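Local structure of Serine/threonine-protein kinase Tel1 (Chaetomium thermophilum, 6SKY) at residues A[2619-2624]-A[2843-2848]; A[2626-2631]-A[2836-2841]; A[2393-2398]-A[2428-2433]. The protein probably acts as a serine/threonine kinase that senses DNA damage and switches on checkpoint signalling by phosphorylating [ST]-Q motifs, using ATP and magnesium. All blocks are in the same frame, centred on the assembly; numbering follows the deposited sequence.

Contact 1 (A[2619-2624]-A[2843-2848]). Unlike the reference sequence in segment 2843-2848: Leu2847 (reference Phe). Residue 2848 of segment 2843-2848 comes from a tag, linker or insertion.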
ATOM      1  N   ASP A2619      10.625  23.309 -32.506  1.00 33.15           N
ATOM      2  CA  ASP A2619       9.198  23.222 -32.240  1.00 33.15           C
ATOM      3  C   ASP A2619       8.615  21.911 -32.737  1.00 33.15           C
ATOM      4  O   ASP A2619       7.760  21.322 -32.074  1.00 33.15           O
ATOM      5  CB  ASP A2619       8.474  24.397 -32.882  1.00 33.15           C
ATOM      6  CG  ASP A2619       8.775  25.712 -32.199  1.00 33.15           C
ATOM      7  OD1 ASP A2619       9.712  25.761 -31.383  1.00 33.15           O
ATOM      8  OD2 ASP A2619       8.069  26.702 -32.475  1.00 33.15           O
ATOM      9  N   ALA A2620       9.072  21.430 -33.893  1.00 26.81           N
ATOM     10  CA  ALA A2620       8.534  20.192 -34.446  1.00 26.81           C
ATOM     11  C   ALA A2620       8.975  18.980 -33.639  1.00 26.81           C
ATOM     12  O   ALA A2620       8.169  18.084 -33.355  1.00 26.81           O
ATOM     13  CB  ALA A2620       8.963  20.046 -35.898  1.00 26.81           C
ATOM     14  N   ILE A2621      10.250  18.936 -33.254  1.00 27.25           N
ATOM     15  CA  ILE A2621      10.742  17.860 -32.405  1.00 27.25           C
ATOM     16  C   ILE A2621       9.987  17.829 -31.086  1.00 27.25           C
ATOM     17  O   ILE A2621       9.577  16.763 -30.612  1.00 27.25           O
ATOM     18  CB  ILE A2621      12.254  18.021 -32.181  1.00 27.25           C
ATOM     19  CG1 ILE A2621      13.023  17.741 -33.460  1.00 27.25           C
ATOM     20  CG2 ILE A2621      12.717  17.091 -31.122  1.00 27.25           C
ATOM     21  CD1 ILE A2621      13.008  16.317 -33.843  1.00 27.25           C
ATOM     22  N   MET A2622       9.784  18.987 -30.468  1.00 26.87           N
ATOM     23  CA  MET A2622       9.116  18.979 -29.178  1.00 26.87           C
ATOM     24  C   MET A2622       7.633  18.672 -29.304  1.00 26.87           C
ATOM     25  O   MET A2622       7.064  18.038 -28.414  1.00 26.87           O
ATOM     26  CB  MET A2622       9.335  20.299 -28.459  1.00 26.87           C
ATOM     27  CG  MET A2622      10.736  20.448 -27.924  1.00 26.87           C
ATOM     28  SD  MET A2622      11.402  18.895 -27.296  1.00 26.87           S
ATOM     29  CE  MET A2622      10.427  18.661 -25.822  1.00 26.87           C
ATOM     30  N   GLU A2623       6.989  19.090 -30.389  1.00 25.25           N
ATOM     31  CA  GLU A2623       5.610  18.680 -30.612  1.00 25.25           C
ATOM     32  C   GLU A2623       5.508  17.168 -30.734  1.00 25.25           C
ATOM     33  O   GLU A2623       4.579  16.555 -30.196  1.00 25.25           O
ATOM     34  CB  GLU A2623       5.063  19.375 -31.855  1.00 25.25           C
ATOM     35  CG  GLU A2623       3.648  18.995 -32.219  1.00 25.25           C
ATOM     36  CD  GLU A2623       2.650  19.378 -31.158  1.00 25.25           C
ATOM     37  OE1 GLU A2623       2.796  20.463 -30.572  1.00 25.25           O
ATOM     38  OE2 GLU A2623       1.722  18.595 -30.897  1.00 25.25           O
ATOM     39  N   GLN A2624       6.480  16.542 -31.397  1.00 25.60           N
ATOM     40  CA  GLN A2624       6.475  15.086 -31.513  1.00 25.60           C
ATOM     41  C   GLN A2624       6.684  14.408 -30.164  1.00 25.60           C
ATOM     42  O   GLN A2624       6.026  13.408 -29.854  1.00 25.60           O
ATOM     43  CB  GLN A2624       7.550  14.655 -32.497  1.00 25.60           C
ATOM     44  CG  GLN A2624       7.667  13.178 -32.673  1.00 25.60           C
ATOM     45  CD  GLN A2624       9.010  12.787 -33.216  1.00 25.60           C
ATOM     46  OE1 GLN A2624       9.215  11.657 -33.647  1.00 25.60           O
ATOM     47  NE2 GLN A2624       9.943  13.722 -33.192  1.00 25.60           N
ATOM     48  N   ARG A2843      18.186  11.680 -27.778  1.00 37.12           N
ATOM     49  CA  ARG A2843      19.607  11.885 -27.519  1.00 37.12           C
ATOM     50  C   ARG A2843      20.478  11.542 -28.718  1.00 37.12           C
ATOM     51  O   ARG A2843      21.589  12.065 -28.833  1.00 37.12           O
ATOM     52  CB  ARG A2843      20.034  11.055 -26.314  1.00 37.12           C
ATOM     53  CG  ARG A2843      21.287  11.537 -25.642  1.00 37.12           C
ATOM     54  CD  ARG A2843      22.007  10.391 -24.962  1.00 37.12           C
ATOM     55  NE  ARG A2843      21.222   9.770 -23.905  1.00 37.12           N
ATOM     56  CZ  ARG A2843      21.292  10.118 -22.626  1.00 37.12           C
ATOM     57  NH1 ARG A2843      20.546   9.499 -21.724  1.00 37.12           N
ATOM     58  NH2 ARG A2843      22.109  11.085 -22.247  1.00 37.12           N
ATOM     59  N   HIS A2844      20.006  10.673 -29.606  1.00 39.41           N
ATOM     60  CA  HIS A2844      20.721  10.297 -30.815  1.00 39.41           C
ATOM     61  C   HIS A2844      20.272  11.104 -32.018  1.00 39.41           C
ATOM     62  O   HIS A2844      20.413  10.646 -33.154  1.00 39.41           O
ATOM     63  CB  HIS A2844      20.545   8.807 -31.083  1.00 39.41           C
ATOM     64  CG  HIS A2844      20.882   7.950 -29.909  1.00 39.41           C
ATOM     65  ND1 HIS A2844      20.041   6.969 -29.438  1.00 39.41           N
ATOM     66  CD2 HIS A2844      21.965   7.939 -29.099  1.00 39.41           C
ATOM     67  CE1 HIS A2844      20.593   6.389 -28.389  1.00 39.41           C
ATOM     68  NE2 HIS A2844      21.761   6.957 -28.165  1.00 39.41           N
ATOM     69  N   ASP A2845      19.716  12.282 -31.790  1.00 41.50           N
ATOM     70  CA  ASP A2845      19.336  13.201 -32.853  1.00 41.50           C
ATOM     71  C   ASP A2845      20.425  14.261 -32.943  1.00 41.50           C
ATOM     72  O   ASP A2845      20.586  15.074 -32.031  1.00 41.50           O
ATOM     73  CB  ASP A2845      17.972  13.815 -32.570  1.00 41.50           C
ATOM     74  CG  ASP A2845      17.349  14.423 -33.790  1.00 41.50           C
ATOM     75  OD1 ASP A2845      17.985  14.380 -34.857  1.00 41.50           O
ATOM     76  OD2 ASP A2845      16.221  14.938 -33.688  1.00 41.50           O
ATOM     77  N   THR A2846      21.177  14.240 -34.042  1.00 42.67           N
ATOM     78  CA  THR A2846      22.336  15.113 -34.170  1.00 42.67           C
ATOM     79  C   THR A2846      21.941  16.584 -34.199  1.00 42.67           C
ATOM     80  O   THR A2846      22.726  17.445 -33.788  1.00 42.67           O
ATOM     81  CB  THR A2846      23.105  14.758 -35.440  1.00 42.67           C
ATOM     82  OG1 THR A2846      23.110  13.339 -35.611  1.00 42.67           O
ATOM     83  CG2 THR A2846      24.531  15.243 -35.347  1.00 42.67           C
ATOM     84  N   LEU A2847      20.738  16.887 -34.664  1.00 41.52           N
ATOM     85  CA  LEU A2847      20.342  18.244 -34.988  1.00 41.52           C
ATOM     86  C   LEU A2847      19.516  18.913 -33.907  1.00 41.52           C
ATOM     87  O   LEU A2847      19.101  20.058 -34.092  1.00 41.52           O
ATOM     88  CB  LEU A2847      19.562  18.250 -36.301  1.00 41.52           C
ATOM     89  CG  LEU A2847      20.341  17.826 -37.541  1.00 41.52           C
ATOM     90  CD1 LEU A2847      19.413  17.638 -38.712  1.00 41.52           C
ATOM     91  CD2 LEU A2847      21.366  18.875 -37.855  1.00 41.52           C
ATOM     92  N   TYR A2848      19.257  18.241 -32.793  1.00 37.75           N
ATOM     93  CA  TYR A2848      18.506  18.841 -31.702  1.00 37.75           C
ATOM     94  C   TYR A2848      19.468  19.552 -30.763  1.00 37.75           C
ATOM     95  O   TYR A2848      20.449  18.960 -30.313  1.00 37.75           O
ATOM     96  CB  TYR A2848      17.698  17.786 -30.948  1.00 37.75           C
ATOM     97  CG  TYR A2848      16.795  18.386 -29.907  1.00 37.75           C
ATOM     98  CD1 TYR A2848      15.662  19.084 -30.271  1.00 37.75           C
ATOM     99  CD2 TYR A2848      17.083  18.271 -28.565  1.00 37.75           C
ATOM    100  CE1 TYR A2848      14.850  19.643 -29.333  1.00 37.75           C
ATOM    101  CE2 TYR A2848      16.275  18.829 -27.622  1.00 37.75           C
ATOM    102  CZ  TYR A2848      15.163  19.514 -28.009  1.00 37.75           C
ATOM    103  OH  TYR A2848      14.352  20.073 -27.060  1.00 37.75           O
TER
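Asp2845, the first residue of the loop to touch the helix, approaches Ile2621 from the opposite direction, its OD2 3.5 Å from the CD1 methyl of Ile2621. The carboxylate's polar partners lie elsewhere, and they illustrate how one acidic group can tie a loop to two other parts of the chain. OD2 pairs with Arg2617, one turn earlier on the helix of Ile2621, while OD1 is hydrogen-bonded to Ser2436 OG. From Asp2845 the chain folds through a type I beta turn, over Thr2846 and Leu2847, to Tyr2848. The helix it faces, 2616-2632, follows the strand that carries the nucleotide-pocket residue Lys2610, the place taken by helix C in protein kinases. Tyr2848, which comes from an insertion into the natural sequence, has CG anti to its N (chi1 -174°), and its ring extends to this helix. There the CG2 branch of Ile2621 lies 3.7 Å from CD1 of Tyr2848. Met2622 runs at about a right angle to the aromatic side chain, and bends at chi2 and chi3 bring its sulfur towards the phenol end in a Met-aromatic contact. SD is 4.9 Å from the Tyr2848 ring centroid and 58° off the ring normal. Trp2850 meets the same ring edge-to-face.

Contact 2 (A[2626-2631]-A[2836-2841])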
ATOM      1  N   PHE A2626       5.948  15.630 -27.149  1.00 20.39           N
ATOM      2  CA  PHE A2626       4.741  15.812 -26.355  1.00 20.39           C
ATOM      3  C   PHE A2626       3.620  14.900 -26.825  1.00 20.39           C
ATOM      4  O   PHE A2626       2.874  14.352 -26.006  1.00 20.39           O
ATOM      5  CB  PHE A2626       4.304  17.269 -26.403  1.00 20.39           C
ATOM      6  CG  PHE A2626       4.948  18.128 -25.361  1.00 20.39           C
ATOM      7  CD1 PHE A2626       6.194  18.673 -25.566  1.00 20.39           C
ATOM      8  CD2 PHE A2626       4.301  18.397 -24.176  1.00 20.39           C
ATOM      9  CE1 PHE A2626       6.782  19.462 -24.616  1.00 20.39           C
ATOM     10  CE2 PHE A2626       4.889  19.186 -23.222  1.00 20.39           C
ATOM     11  CZ  PHE A2626       6.131  19.716 -23.441  1.00 20.39           C
ATOM     12  N   ALA A2627       3.484  14.712 -28.136  1.00 20.14           N
ATOM     13  CA  ALA A2627       2.460  13.801 -28.629  1.00 20.14           C
ATOM     14  C   ALA A2627       2.736  12.366 -28.197  1.00 20.14           C
ATOM     15  O   ALA A2627       1.808  11.622 -27.865  1.00 20.14           O
ATOM     16  CB  ALA A2627       2.365  13.901 -30.144  1.00 20.14           C
ATOM     17  N   ALA A2628       4.006  11.961 -28.171  1.00 19.88           N
ATOM     18  CA  ALA A2628       4.327  10.601 -27.745  1.00 19.88           C
ATOM     19  C   ALA A2628       4.017  10.380 -26.268  1.00 19.88           C
ATOM     20  O   ALA A2628       3.458   9.341 -25.889  1.00 19.88           O
ATOM     21  CB  ALA A2628       5.790  10.299 -28.037  1.00 19.88           C
ATOM     22  N   VAL A2629       4.353  11.344 -25.413  1.00 19.92           N
ATOM     23  CA  VAL A2629       4.040  11.179 -23.994  1.00 19.92           C
ATOM     24  C   VAL A2629       2.528  11.190 -23.761  1.00 19.92           C
ATOM     25  O   VAL A2629       1.996  10.409 -22.955  1.00 19.92           O
ATOM     26  CB  VAL A2629       4.760  12.251 -23.164  1.00 19.92           C
ATOM     27  CG1 VAL A2629       4.471  12.061 -21.709  1.00 19.92           C
ATOM     28  CG2 VAL A2629       6.239  12.180 -23.399  1.00 19.92           C
ATOM     29  N   SER A2630       1.801  12.053 -24.466  1.00 21.69           N
ATOM     30  CA  SER A2630       0.352  12.032 -24.326  1.00 21.69           C
ATOM     31  C   SER A2630      -0.244  10.721 -24.811  1.00 21.69           C
ATOM     32  O   SER A2630      -1.278  10.289 -24.298  1.00 21.69           O
ATOM     33  CB  SER A2630      -0.262  13.203 -25.073  1.00 21.69           C
ATOM     34  OG  SER A2630       0.283  14.406 -24.588  1.00 21.69           O
ATOM     35  N   GLU A2631       0.370  10.082 -25.802  1.00 24.52           N
ATOM     36  CA  GLU A2631      -0.080   8.748 -26.178  1.00 24.52           C
ATOM     37  C   GLU A2631       0.190   7.741 -25.076  1.00 24.52           C
ATOM     38  O   GLU A2631      -0.574   6.788 -24.910  1.00 24.52           O
ATOM     39  CB  GLU A2631       0.597   8.298 -27.466  1.00 24.52           C
ATOM     40  CG  GLU A2631       0.024   8.906 -28.715  1.00 24.52           C
ATOM     41  CD  GLU A2631      -1.325   8.325 -29.069  1.00 24.52           C
ATOM     42  OE1 GLU A2631      -1.684   7.271 -28.507  1.00 24.52           O
ATOM     43  OE2 GLU A2631      -2.030   8.920 -29.911  1.00 24.52           O
ATOM     44  N   GLN A2836      11.849   7.655 -20.626  1.00 30.30           N
ATOM     45  CA  GLN A2836      13.290   7.536 -20.798  1.00 30.30           C
ATOM     46  C   GLN A2836      13.636   7.079 -22.206  1.00 30.30           C
ATOM     47  O   GLN A2836      14.589   7.575 -22.807  1.00 30.30           O
ATOM     48  CB  GLN A2836      13.846   6.566 -19.763  1.00 30.30           C
ATOM     49  CG  GLN A2836      15.338   6.331 -19.841  1.00 30.30           C
ATOM     50  CD  GLN A2836      16.141   7.510 -19.348  1.00 30.30           C
ATOM     51  OE1 GLN A2836      15.633   8.359 -18.617  1.00 30.30           O
ATOM     52  NE2 GLN A2836      17.404   7.571 -19.746  1.00 30.30           N
ATOM     53  N   THR A2837      12.868   6.135 -22.748  1.00 27.89           N
ATOM     54  CA  THR A2837      13.090   5.671 -24.114  1.00 27.89           C
ATOM     55  C   THR A2837      12.883   6.785 -25.132  1.00 27.89           C
ATOM     56  O   THR A2837      13.661   6.923 -26.082  1.00 27.89           O
ATOM     57  CB  THR A2837      12.153   4.511 -24.421  1.00 27.89           C
ATOM     58  OG1 THR A2837      12.421   3.434 -23.524  1.00 27.89           O
ATOM     59  CG2 THR A2837      12.349   4.038 -25.823  1.00 27.89           C
ATOM     60  N   ILE A2838      11.828   7.581 -24.958  1.00 26.92           N
ATOM     61  CA  ILE A2838      11.570   8.691 -25.871  1.00 26.92           C
ATOM     62  C   ILE A2838      12.703   9.710 -25.815  1.00 26.92           C
ATOM     63  O   ILE A2838      13.218  10.154 -26.848  1.00 26.92           O
ATOM     64  CB  ILE A2838      10.213   9.339 -25.553  1.00 26.92           C
ATOM     65  CG1 ILE A2838       9.088   8.348 -25.797  1.00 26.92           C
ATOM     66  CG2 ILE A2838       9.999  10.559 -26.393  1.00 26.92           C
ATOM     67  CD1 ILE A2838       7.768   8.832 -25.319  1.00 26.92           C
ATOM     68  N   LEU A2839      13.122  10.090 -24.610  1.00 28.53           N
ATOM     69  CA  LEU A2839      14.199  11.068 -24.516  1.00 28.53           C
ATOM     70  C   LEU A2839      15.526  10.500 -24.996  1.00 28.53           C
ATOM     71  O   LEU A2839      16.373  11.245 -25.496  1.00 28.53           O
ATOM     72  CB  LEU A2839      14.330  11.579 -23.087  1.00 28.53           C
ATOM     73  CG  LEU A2839      13.108  12.249 -22.469  1.00 28.53           C
ATOM     74  CD1 LEU A2839      13.487  12.845 -21.151  1.00 28.53           C
ATOM     75  CD2 LEU A2839      12.553  13.305 -23.380  1.00 28.53           C
ATOM     76  N   ASP A2840      15.731   9.191 -24.865  1.00 34.04           N
ATOM     77  CA  ASP A2840      16.937   8.579 -25.404  1.00 34.04           C
ATOM     78  C   ASP A2840      16.940   8.618 -26.920  1.00 34.04           C
ATOM     79  O   ASP A2840      17.970   8.901 -27.533  1.00 34.04           O
ATOM     80  CB  ASP A2840      17.065   7.144 -24.909  1.00 34.04           C
ATOM     81  CG  ASP A2840      17.653   7.061 -23.521  1.00 34.04           C
ATOM     82  OD1 ASP A2840      18.160   8.090 -23.032  1.00 34.04           O
ATOM     83  OD2 ASP A2840      17.612   5.968 -22.916  1.00 34.04           O
ATOM     84  N   SER A2841      15.803   8.322 -27.546  1.00 32.55           N
ATOM     85  CA  SER A2841      15.703   8.522 -28.984  1.00 32.55           C
ATOM     86  C   SER A2841      16.009   9.960 -29.353  1.00 32.55           C
ATOM     87  O   SER A2841      16.567  10.226 -30.419  1.00 32.55           O
ATOM     88  CB  SER A2841      14.314   8.150 -29.480  1.00 32.55           C
ATOM     89  OG  SER A2841      13.432   9.244 -29.335  1.00 32.55           O
TER
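Ala2628 and Val2629 meet Ile2838 in a sparse, wholly apolar contact between segments 2626-2631 and 2836-2841, which lie on two helices of the kinase domain, 2616-2632 and 2832-2843, a case of distant parts of a sequence brought side by side. The backbones come nearest at Ala2628 and Ile2838, whose CA atoms are 7.7 Å apart, and it is the isoleucine that spans the gap. Its CG1 is anti to the carbonyl carbon (chi1 -64°) and its chain is extended at chi2 (171°), which carries CD1 to the far helix. That one methyl does all the touching from its side. It sits 3.7 Å from CB of Ala2628, and the CG2 branch of Val2629 is a looser neighbour, 4.2 Å from the same Ile2838 CD1. Farther round helix 2616-2632, Val2629 and Phe2626 pack on Leu2752 of helix 2732-2755, while Ile2838 also rests against Leu2396 of the FAT region. The hydroxyls of Ser2630 and Ser2841 are both bonded within their own helices. Ser2841 OG donates to Ile2838 O at 2.7 Å, and Phe2626 O accepts both N and OG of Ser2630, from opposite faces of its plane. With only methyl groups meeting, the attraction is dispersive and hydrophobic; shape and burial rather than bond angles hold the fit.

Contact 3 (A[2393-2398]-A[2428-2433])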
ATOM      1  N   ASN A2393       6.079   0.415 -29.530  1.00 40.05           N
ATOM      2  CA  ASN A2393       7.165   1.253 -29.052  1.00 40.05           C
ATOM      3  C   ASN A2393       8.474   0.493 -28.973  1.00 40.05           C
ATOM      4  O   ASN A2393       9.470   1.053 -28.512  1.00 40.05           O
ATOM      5  CB  ASN A2393       6.817   1.841 -27.691  1.00 40.05           C
ATOM      6  CG  ASN A2393       5.448   2.460 -27.675  1.00 40.05           C
ATOM      7  OD1 ASN A2393       5.219   3.503 -28.283  1.00 40.05           O
ATOM      8  ND2 ASN A2393       4.519   1.817 -26.983  1.00 40.05           N
ATOM      9  N   ASP A2394       8.483  -0.771 -29.386  1.00 34.76           N
ATOM     10  CA  ASP A2394       9.717  -1.496 -29.613  1.00 34.76           C
ATOM     11  C   ASP A2394      10.483  -0.957 -30.803  1.00 34.76           C
ATOM     12  O   ASP A2394      11.660  -1.280 -30.954  1.00 34.76           O
ATOM     13  CB  ASP A2394       9.423  -2.976 -29.823  1.00 34.76           C
ATOM     14  CG  ASP A2394       8.982  -3.662 -28.556  1.00 34.76           C
ATOM     15  OD1 ASP A2394       9.193  -4.886 -28.434  1.00 34.76           O
ATOM     16  OD2 ASP A2394       8.441  -2.976 -27.669  1.00 34.76           O
ATOM     17  N   ALA A2395       9.848  -0.152 -31.649  1.00 32.32           N
ATOM     18  CA  ALA A2395      10.566   0.475 -32.747  1.00 32.32           C
ATOM     19  C   ALA A2395      11.475   1.576 -32.237  1.00 32.32           C
ATOM     20  O   ALA A2395      12.617   1.702 -32.679  1.00 32.32           O
ATOM     21  CB  ALA A2395       9.579   1.022 -33.768  1.00 32.32           C
ATOM     22  N   LEU A2396      11.000   2.354 -31.273  1.00 30.95           N
ATOM     23  CA  LEU A2396      11.816   3.401 -30.679  1.00 30.95           C
ATOM     24  C   LEU A2396      12.983   2.815 -29.897  1.00 30.95           C
ATOM     25  O   LEU A2396      14.112   3.316 -29.970  1.00 30.95           O
ATOM     26  CB  LEU A2396      10.936   4.261 -29.781  1.00 30.95           C
ATOM     27  CG  LEU A2396      11.285   5.722 -29.602  1.00 30.95           C
ATOM     28  CD1 LEU A2396      11.527   6.335 -30.940  1.00 30.95           C
ATOM     29  CD2 LEU A2396      10.139   6.398 -28.931  1.00 30.95           C
ATOM     30  N   ARG A2397      12.734   1.735 -29.162  1.00 32.89           N
ATOM     31  CA  ARG A2397      13.794   1.097 -28.394  1.00 32.89           C
ATOM     32  C   ARG A2397      14.787   0.393 -29.303  1.00 32.89           C
ATOM     33  O   ARG A2397      16.001   0.484 -29.089  1.00 32.89           O
ATOM     34  CB  ARG A2397      13.192   0.127 -27.386  1.00 32.89           C
ATOM     35  CG  ARG A2397      14.214  -0.585 -26.540  1.00 32.89           C
ATOM     36  CD  ARG A2397      15.221   0.370 -25.951  1.00 32.89           C
ATOM     37  NE  ARG A2397      16.403  -0.335 -25.478  1.00 32.89           N
ATOM     38  CZ  ARG A2397      17.560   0.252 -25.193  1.00 32.89           C
ATOM     39  NH1 ARG A2397      18.583  -0.470 -24.771  1.00 32.89           N
ATOM     40  NH2 ARG A2397      17.695   1.557 -25.339  1.00 32.89           N
ATOM     41  N   PHE A2398      14.302  -0.302 -30.329  1.00 29.84           N
ATOM     42  CA  PHE A2398      15.215  -0.871 -31.306  1.00 29.84           C
ATOM     43  C   PHE A2398      16.059   0.204 -31.959  1.00 29.84           C
ATOM     44  O   PHE A2398      17.247  -0.002 -32.202  1.00 29.84           O
ATOM     45  CB  PHE A2398      14.460  -1.643 -32.381  1.00 29.84           C
ATOM     46  CG  PHE A2398      15.263  -1.840 -33.627  1.00 29.84           C
ATOM     47  CD1 PHE A2398      16.239  -2.805 -33.683  1.00 29.84           C
ATOM     48  CD2 PHE A2398      15.071  -1.035 -34.725  1.00 29.84           C
ATOM     49  CE1 PHE A2398      16.987  -2.971 -34.808  1.00 29.84           C
ATOM     50  CE2 PHE A2398      15.823  -1.202 -35.847  1.00 29.84           C
ATOM     51  CZ  PHE A2398      16.780  -2.171 -35.888  1.00 29.84           C
ATOM     52  N   ALA A2428       7.631   4.930 -39.520  1.00 33.22           N
ATOM     53  CA  ALA A2428       7.240   6.086 -40.312  1.00 33.22           C
ATOM     54  C   ALA A2428       7.268   7.372 -39.506  1.00 33.22           C
ATOM     55  O   ALA A2428       7.532   8.440 -40.065  1.00 33.22           O
ATOM     56  CB  ALA A2428       5.852   5.867 -40.903  1.00 33.22           C
ATOM     57  N   LEU A2429       7.005   7.301 -38.207  1.00 33.15           N
ATOM     58  CA  LEU A2429       7.001   8.484 -37.359  1.00 33.15           C
ATOM     59  C   LEU A2429       8.363   8.803 -36.765  1.00 33.15           C
ATOM     60  O   LEU A2429       8.469   9.756 -35.993  1.00 33.15           O
ATOM     61  CB  LEU A2429       5.986   8.330 -36.226  1.00 33.15           C
ATOM     62  CG  LEU A2429       4.502   8.448 -36.570  1.00 33.15           C
ATOM     63  CD1 LEU A2429       3.667   8.403 -35.306  1.00 33.15           C
ATOM     64  CD2 LEU A2429       4.226   9.716 -37.341  1.00 33.15           C
ATOM     65  N   LEU A2430       9.400   8.043 -37.100  1.00 32.44           N
ATOM     66  CA  LEU A2430      10.753   8.289 -36.618  1.00 32.44           C
ATOM     67  C   LEU A2430      11.663   8.770 -37.735  1.00 32.44           C
ATOM     68  O   LEU A2430      12.831   8.404 -37.791  1.00 32.44           O
ATOM     69  CB  LEU A2430      11.355   7.037 -35.995  1.00 32.44           C
ATOM     70  CG  LEU A2430      10.483   6.075 -35.208  1.00 32.44           C
ATOM     71  CD1 LEU A2430      11.354   4.974 -34.672  1.00 32.44           C
ATOM     72  CD2 LEU A2430       9.765   6.788 -34.092  1.00 32.44           C
ATOM     73  N   MET A2431      11.145   9.581 -38.649  1.00 35.34           N
ATOM     74  CA  MET A2431      11.965  10.075 -39.743  1.00 35.34           C
ATOM     75  C   MET A2431      12.791  11.291 -39.360  1.00 35.34           C
ATOM     76  O   MET A2431      13.714  11.643 -40.094  1.00 35.34           O
ATOM     77  CB  MET A2431      11.092  10.406 -40.946  1.00 35.34           C
ATOM     78  CG  MET A2431      10.710   9.216 -41.783  1.00 35.34           C
ATOM     79  SD  MET A2431      12.079   8.574 -42.742  1.00 35.34           S
ATOM     80  CE  MET A2431      12.561  10.035 -43.639  1.00 35.34           C
ATOM     81  N   ASN A2432      12.489  11.942 -38.242  1.00 36.25           N
ATOM     82  CA  ASN A2432      13.351  13.016 -37.775  1.00 36.25           C
ATOM     83  C   ASN A2432      14.678  12.479 -37.268  1.00 36.25           C
ATOM     84  O   ASN A2432      15.707  13.138 -37.423  1.00 36.25           O
ATOM     85  CB  ASN A2432      12.658  13.808 -36.676  1.00 36.25           C
ATOM     86  CG  ASN A2432      11.762  14.884 -37.216  1.00 36.25           C
ATOM     87  OD1 ASN A2432      12.121  15.588 -38.152  1.00 36.25           O
ATOM     88  ND2 ASN A2432      10.584  15.024 -36.626  1.00 36.25           N
ATOM     89  N   GLN A2433      14.670  11.300 -36.656  1.00 34.69           N
ATOM     90  CA  GLN A2433      15.880  10.685 -36.138  1.00 34.69           C
ATOM     91  C   GLN A2433      16.612   9.870 -37.184  1.00 34.69           C
ATOM     92  O   GLN A2433      17.832   9.721 -37.099  1.00 34.69           O
ATOM     93  CB  GLN A2433      15.552   9.783 -34.950  1.00 34.69           C
ATOM     94  CG  GLN A2433      15.218  10.517 -33.669  1.00 34.69           C
ATOM     95  CD  GLN A2433      13.783  10.980 -33.602  1.00 34.69           C
ATOM     96  OE1 GLN A2433      12.860  10.186 -33.733  1.00 34.69           O
ATOM     97  NE2 GLN A2433      13.589  12.271 -33.386  1.00 34.69           N
TER
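Leu2396 and Leu2430 show how two branched side chains can join backbones that stay well apart, the CA of Leu2396 being 7.8 Å from the CA of Leu2430. The side chain of Leu2430 sets out towards helix 2394-2404, and CG lies anti to its carbonyl carbon, beside the backbone N (chi1 -36°). With chi2 at -178° the chain extends and presents both methyls to the other segment. Leu2396 starts out differently: its CB does not aim at the partner, and the torsions (chi1 -150°, chi2 49°) turn the end of the chain back towards it. The outcome is a meeting of methyls, with Leu2396 CD1 3.6 Å from Leu2430 CD2, the two side chains crossing at a slant. Leu2430 CD1 also lies near the other helix's backbone, 4.0 Å from Ala2395 O, with the Ala2395 CB a more distant 4.4 Å from this CD1. Leu2396 touches Ile2838 and Ser2841 of helix 2832-2843 as well, so its side chain joins FAT and kinase regions. Leu2430 occupies the N-cap position of the short helix 2431-2434. Apolar packing between helical elements close in the chain, here with helix 2409-2418 between them in sequence, is characteristic of the alpha-solenoid FAT region.

Along the chain, contact 3 closes within the FAT range before the kinase contacts open, and contact 2 is nested inside the loop closed by contact 1. In space the three form one cluster, with centres about 10 to 12 Å from each other. Contacts 1 and 2 share helix 2616-2632 on one side; on the other, helix 2832-2843 and the loop after it supply their partners. Contact 3 lies against both: Gln2433 CG is 3.5 Å from Ser2841 O, and the same glutamine lies near Asp2845. Helices 2394-2404 and 2431-2434 of the FAT range thus pack on the kinase domain beside the helix that follows its lysine-bearing strand, physically joining solenoid and catalytic unit.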